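Local coordinates for alpha-Amylase (Thermotoga maritima, PDB 2B5D), which is named an alpha-amylase and belongs to glycosyl hydrolase family 57, pairing a sheet of largely parallel strands with a helical C-terminal region, at residues N416-I419 and Y420-L423; E478-T481 and K482-I485. All blocks are in the same frame, centred on the assembly; numbering follows the deposited sequence.

Interaction 1. Residues N416-I419 and Y420-L423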
loop_
_atom_site.group_PDB
_atom_site.type_symbol
_atom_site.label_atom_id
_atom_site.label_comp_id
_atom_site.label_asym_id
_atom_site.label_seq_id
_atom_site.Cartn_x
_atom_site.Cartn_y
_atom_site.Cartn_z
ATOM N N ASN A 416 -3.608 -7.650 15.450
ATOM C CA ASN A 416 -4.706 -6.677 15.351
ATOM C C ASN A 416 -5.296 -6.530 16.769
ATOM O O ASN A 416 -6.477 -6.813 17.017
ATOM C CB ASN A 416 -5.757 -7.075 14.284
ATOM C CG ASN A 416 -5.159 -7.223 12.859
ATOM O OD1 ASN A 416 -4.328 -8.113 12.601
ATOM N ND2 ASN A 416 -5.605 -6.362 11.932
ATOM N N ASP A 417 -4.431 -6.111 17.697
ATOM C CA ASP A 417 -4.740 -6.062 19.129
ATOM C C ASP A 417 -4.131 -4.836 19.829
ATOM O O ASP A 417 -4.154 -4.722 21.060
ATOM C CB ASP A 417 -4.297 -7.358 19.817
ATOM C CG ASP A 417 -2.855 -7.715 19.520
ATOM O OD1 ASP A 417 -2.017 -6.787 19.385
ATOM O OD2 ASP A 417 -2.561 -8.932 19.411
ATOM N N TRP A 418 -3.570 -3.939 19.019
ATOM C CA TRP A 418 -3.344 -2.559 19.420
ATOM C C TRP A 418 -4.744 -1.926 19.623
ATOM O O TRP A 418 -4.969 -1.135 20.546
ATOM C CB TRP A 418 -2.532 -1.815 18.323
ATOM C CG TRP A 418 -2.307 -0.330 18.579
ATOM C CD1 TRP A 418 -1.218 0.240 19.167
ATOM C CD2 TRP A 418 -3.212 0.761 18.271
ATOM N NE1 TRP A 418 -1.380 1.610 19.248
ATOM C CE2 TRP A 418 -2.593 1.953 18.707
ATOM C CE3 TRP A 418 -4.494 0.838 17.687
ATOM C CZ2 TRP A 418 -3.203 3.215 18.571
ATOM C CZ3 TRP A 418 -5.106 2.105 17.557
ATOM C CH2 TRP A 418 -4.454 3.268 17.989
ATOM N N ILE A 419 -5.668 -2.293 18.737
ATOM C CA ILE A 419 -7.042 -1.836 18.812
ATOM C C ILE A 419 -7.719 -2.311 20.109
ATOM O O ILE A 419 -8.442 -1.541 20.736
ATOM C CB ILE A 419 -7.848 -2.263 17.567
ATOM C CG1 ILE A 419 -7.499 -1.348 16.380
ATOM C CG2 ILE A 419 -9.373 -2.264 17.847
ATOM C CD1 ILE A 419 -8.158 -1.730 15.047
ATOM N N TYR A 420 -7.457 -3.564 20.498
ATOM C CA TYR A 420 -8.056 -4.150 21.677
ATOM C C TYR A 420 -7.584 -3.557 22.994
ATOM O O TYR A 420 -8.421 -3.180 23.805
ATOM C CB TYR A 420 -7.931 -5.663 21.684
ATOM C CG TYR A 420 -8.872 -6.301 20.722
ATOM C CD1 TYR A 420 -8.636 -7.589 20.221
ATOM C CD2 TYR A 420 -9.987 -5.613 20.273
ATOM C CE1 TYR A 420 -9.522 -8.192 19.304
ATOM C CE2 TYR A 420 -10.864 -6.181 19.350
ATOM C CZ TYR A 420 -10.630 -7.472 18.871
ATOM O OH TYR A 420 -11.534 -8.024 17.971
ATOM N N ARG A 421 -6.270 -3.441 23.211
ATOM C CA ARG A 421 -5.817 -2.822 24.452
ATOM C C ARG A 421 -6.225 -1.367 24.515
ATOM O O ARG A 421 -6.448 -0.843 25.602
ATOM C CB ARG A 421 -4.323 -3.026 24.766
ATOM C CG ARG A 421 -3.373 -2.584 23.674
ATOM C CD ARG A 421 -2.102 -1.914 24.227
ATOM N NE ARG A 421 -1.493 -1.102 23.169
ATOM C CZ ARG A 421 -0.196 -0.820 23.061
ATOM N NH1 ARG A 421 0.229 -0.073 22.041
ATOM N NH2 ARG A 421 0.678 -1.283 23.956
ATOM N N HIS A 422 -6.369 -0.719 23.370
ATOM C CA HIS A 422 -6.924 0.628 23.397
ATOM C C HIS A 422 -8.395 0.664 23.769
ATOM O O HIS A 422 -8.827 1.570 24.494
ATOM C CB HIS A 422 -6.660 1.405 22.100
ATOM C CG HIS A 422 -5.331 2.093 22.098
ATOM N ND1 HIS A 422 -4.195 1.513 21.571
ATOM C CD2 HIS A 422 -4.939 3.275 22.633
ATOM C CE1 HIS A 422 -3.162 2.315 21.773
ATOM N NE2 HIS A 422 -3.589 3.397 22.401
ATOM N N LEU A 423 -9.166 -0.302 23.273
ATOM C CA LEU A 423 -10.557 -0.410 23.667
ATOM C C LEU A 423 -10.711 -0.686 25.173
ATOM O O LEU A 423 -11.494 -0.045 25.854
ATOM C CB LEU A 423 -11.261 -1.451 22.811
ATOM C CG LEU A 423 -12.249 -1.007 21.699
ATOM C CD1 LEU A 423 -12.306 0.474 21.357
ATOM C CD2 LEU A 423 -12.050 -1.849 20.460
#
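Trp418 and His422, one turn apart at the start of helix 418-436, join through both ring contact and hydrogen bonding. The carbonyl oxygen of Trp418 accepts two bonds from His422: the routine one from its backbone N, and a second from the ring, with His422 ND1 2.9 Å from Trp418 O. The acceptor lies almost in the imidazole plane, and the two donors reach it from opposite faces of the carbonyl plane. Arg421 N to Asp417 O and Leu423 N to Ile419 O complete the first helical turn; Asp417 holds the N-cap position, but its carboxylate makes no capping bond.

Among the rings, the indole of Trp418 swings round to His422 because CG stands anti to the backbone N (chi1 176°). His422 ND1 and CE1 lie over one indole face, the six-membered ring and imidazole centroids 4.0 Å apart and their planes inclined at 40°. Arg421 brings its guanidinium to the pyrrole part of the indole, NH1 lying 3.2 Å from Trp418 CD1.

Apolar contact is lighter: Ile419 CG2 rests 3.8 Å from Leu423 CD2, the two side chains lying alongside and pointing the same way. His422 also packs on Pro280 of the second subunit. The bond from ND1 implies a proton on that nitrogen and fixes the rotation of the imidazole against the indole.

Interaction 2. Residues E478-T481 and K482-I485; sequences ENRT and KLHI
Residues 478-481 and 482-485 are successive turns of one alpha-helix, 473-496, in the helical C-terminal region of this family 57 protein. Four i to i+4 bonds tie them: Lys482 N to Glu478 O, Leu483 N to Asn479 O, His484 N to Arg480 O and Ile485 N to Thr481 O. The last is 2.9 Å long, and His484 N meets Arg480 O at 3.1 Å.

The side chains fall into three groups around the helix. Lys482 runs out fully extended beyond CG, its CG held beside the backbone N (chi1 -57°), which draws the start of the chain alongside the preceding turn, with CG 3.1 Å from Glu478 O. Its ammonium ends near the carboxylate of Glu478, but NZ and OE2 remain 4.6 Å apart, too far for a salt bridge; the opposite charges may still attract weakly.

Arg480 and His484 are buried together one turn apart. The arginine chain bends at chi2 and chi3 and brings its guanidinium into the neighbourhood of the imidazole, the two planes almost perpendicular as modelled (88°). The modelled approach is too close to be real, which leaves its detail doubtful. The imidazole is probably turned over in the model, so no bond is assigned to its ring atoms. Arg480 is also backed by His18 and Trp464, while Leu483 packs on Tyr21 of the second subunit.

Thr481 and Ile485 form the apolar part. Thr481 OG1 turns back to a weak hydrogen bond with the carbonyl oxygen of Ala477, leaving the methyl to the next turn: Thr481 CG2 lies 3.8 Å from Ile485 CD1.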
loop_
_atom_site.group_PDB
_atom_site.type_symbol
_atom_site.label_atom_id
_atom_site.label_comp_id
_atom_site.label_asym_id
_atom_site.label_seq_id
_atom_site.Cartn_x
_atom_site.Cartn_y
_atom_site.Cartn_z
ATOM N N GLU A 478 -10.434 -0.232 9.616
ATOM C CA GLU A 478 -9.495 -0.109 10.722
ATOM C C GLU A 478 -8.993 1.320 10.808
ATOM O O GLU A 478 -8.589 1.783 11.871
ATOM C CB GLU A 478 -8.364 -1.134 10.622
ATOM C CG GLU A 478 -8.725 -2.450 11.322
ATOM C CD GLU A 478 -7.558 -3.447 11.402
ATOM O OE1 GLU A 478 -7.721 -4.613 10.929
ATOM O OE2 GLU A 478 -6.481 -3.064 11.942
ATOM N N ASN A 479 -9.063 2.015 9.682
ATOM C CA ASN A 479 -8.901 3.455 9.663
ATOM C C ASN A 479 -10.004 4.172 10.457
ATOM O O ASN A 479 -9.697 5.058 11.237
ATOM C CB ASN A 479 -8.813 3.973 8.224
ATOM C CG ASN A 479 -7.428 3.698 7.565
ATOM O OD1 ASN A 479 -6.617 2.883 8.056
ATOM N ND2 ASN A 479 -7.170 4.380 6.437
ATOM N N ARG A 480 -11.272 3.795 10.246
ATOM C CA ARG A 480 -12.385 4.241 11.099
ATOM C C ARG A 480 -12.143 4.025 12.583
ATOM O O ARG A 480 -12.274 4.949 13.365
ATOM C CB ARG A 480 -13.699 3.570 10.726
ATOM C CG ARG A 480 -14.419 4.280 9.631
ATOM C CD ARG A 480 -14.595 5.732 9.972
ATOM N NE ARG A 480 -15.890 5.941 10.615
ATOM C CZ ARG A 480 -16.463 7.135 10.801
ATOM N NH1 ARG A 480 -15.843 8.260 10.401
ATOM N NH2 ARG A 480 -17.656 7.201 11.405
ATOM N N THR A 481 -11.782 2.806 12.953
ATOM C CA THR A 481 -11.650 2.469 14.356
ATOM C C THR A 481 -10.611 3.359 15.020
ATOM O O THR A 481 -10.935 4.077 15.951
ATOM C CB THR A 481 -11.367 0.961 14.576
ATOM O OG1 THR A 481 -12.494 0.207 14.107
ATOM C CG2 THR A 481 -11.184 0.643 16.075
ATOM N N LYS A 482 -9.387 3.328 14.505
ATOM C CA LYS A 482 -8.270 4.175 14.958
ATOM C C LYS A 482 -8.575 5.672 14.946
ATOM O O LYS A 482 -8.193 6.395 15.866
ATOM C CB LYS A 482 -7.014 3.879 14.131
ATOM C CG LYS A 482 -6.620 2.382 14.207
ATOM C CD LYS A 482 -5.311 2.083 13.470
ATOM C CE LYS A 482 -4.873 0.614 13.681
ATOM N NZ LYS A 482 -3.520 0.302 13.028
ATOM N N LEU A 483 -9.291 6.140 13.946
ATOM C CA LEU A 483 -9.726 7.527 13.957
ATOM C C LEU A 483 -10.544 7.869 15.250
ATOM O O LEU A 483 -10.238 8.819 15.957
ATOM C CB LEU A 483 -10.517 7.813 12.690
ATOM C CG LEU A 483 -11.154 9.189 12.508
ATOM C CD1 LEU A 483 -10.063 10.250 12.512
ATOM C CD2 LEU A 483 -11.863 9.181 11.203
ATOM N N HIS A 484 -11.556 7.065 15.569
ATOM C CA HIS A 484 -12.307 7.244 16.807
ATOM C C HIS A 484 -11.505 6.965 18.070
ATOM O O HIS A 484 -11.695 7.652 19.062
ATOM C CB HIS A 484 -13.614 6.444 16.727
ATOM C CG HIS A 484 -14.503 6.929 15.635
ATOM N ND1 HIS A 484 -14.821 6.163 14.531
ATOM C CD2 HIS A 484 -15.055 8.138 15.419
ATOM C CE1 HIS A 484 -15.592 6.863 13.711
ATOM N NE2 HIS A 484 -15.756 8.066 14.234
ATOM N N ILE A 485 -10.586 6.008 18.039
ATOM C CA ILE A 485 -9.753 5.835 19.190
ATOM C C ILE A 485 -8.980 7.132 19.478
ATOM O O ILE A 485 -8.986 7.632 20.610
ATOM C CB ILE A 485 -8.790 4.643 19.023
ATOM C CG1 ILE A 485 -9.554 3.327 19.170
ATOM C CG2 ILE A 485 -7.680 4.687 20.085
ATOM C CD1 ILE A 485 -8.775 2.101 18.660
#

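Interactions 1 and 2 lie on two different helices of the C-terminal region, 418-436 and 473-496, with centres about 11 Å apart, and they touch directly. The indole of Trp418 lies against the second helix, its CZ3 3.7 Å from Lys482 CG and 3.8 Å from Ile485 CD1; one ring thus meets His422 within its own helix and two side chains of the other. Next to it, Ile419 CD1 approaches Glu478 OE2 at 3.8 Å. Just ahead of helix 418-436, Asn416 ND2 lies 2.9 Å from Glu478 OE1, a weak polar contact at best. Both contacts also touch the second subunit, through Trp418, Arg421 and His422 in interaction 1 and Leu483 in interaction 2.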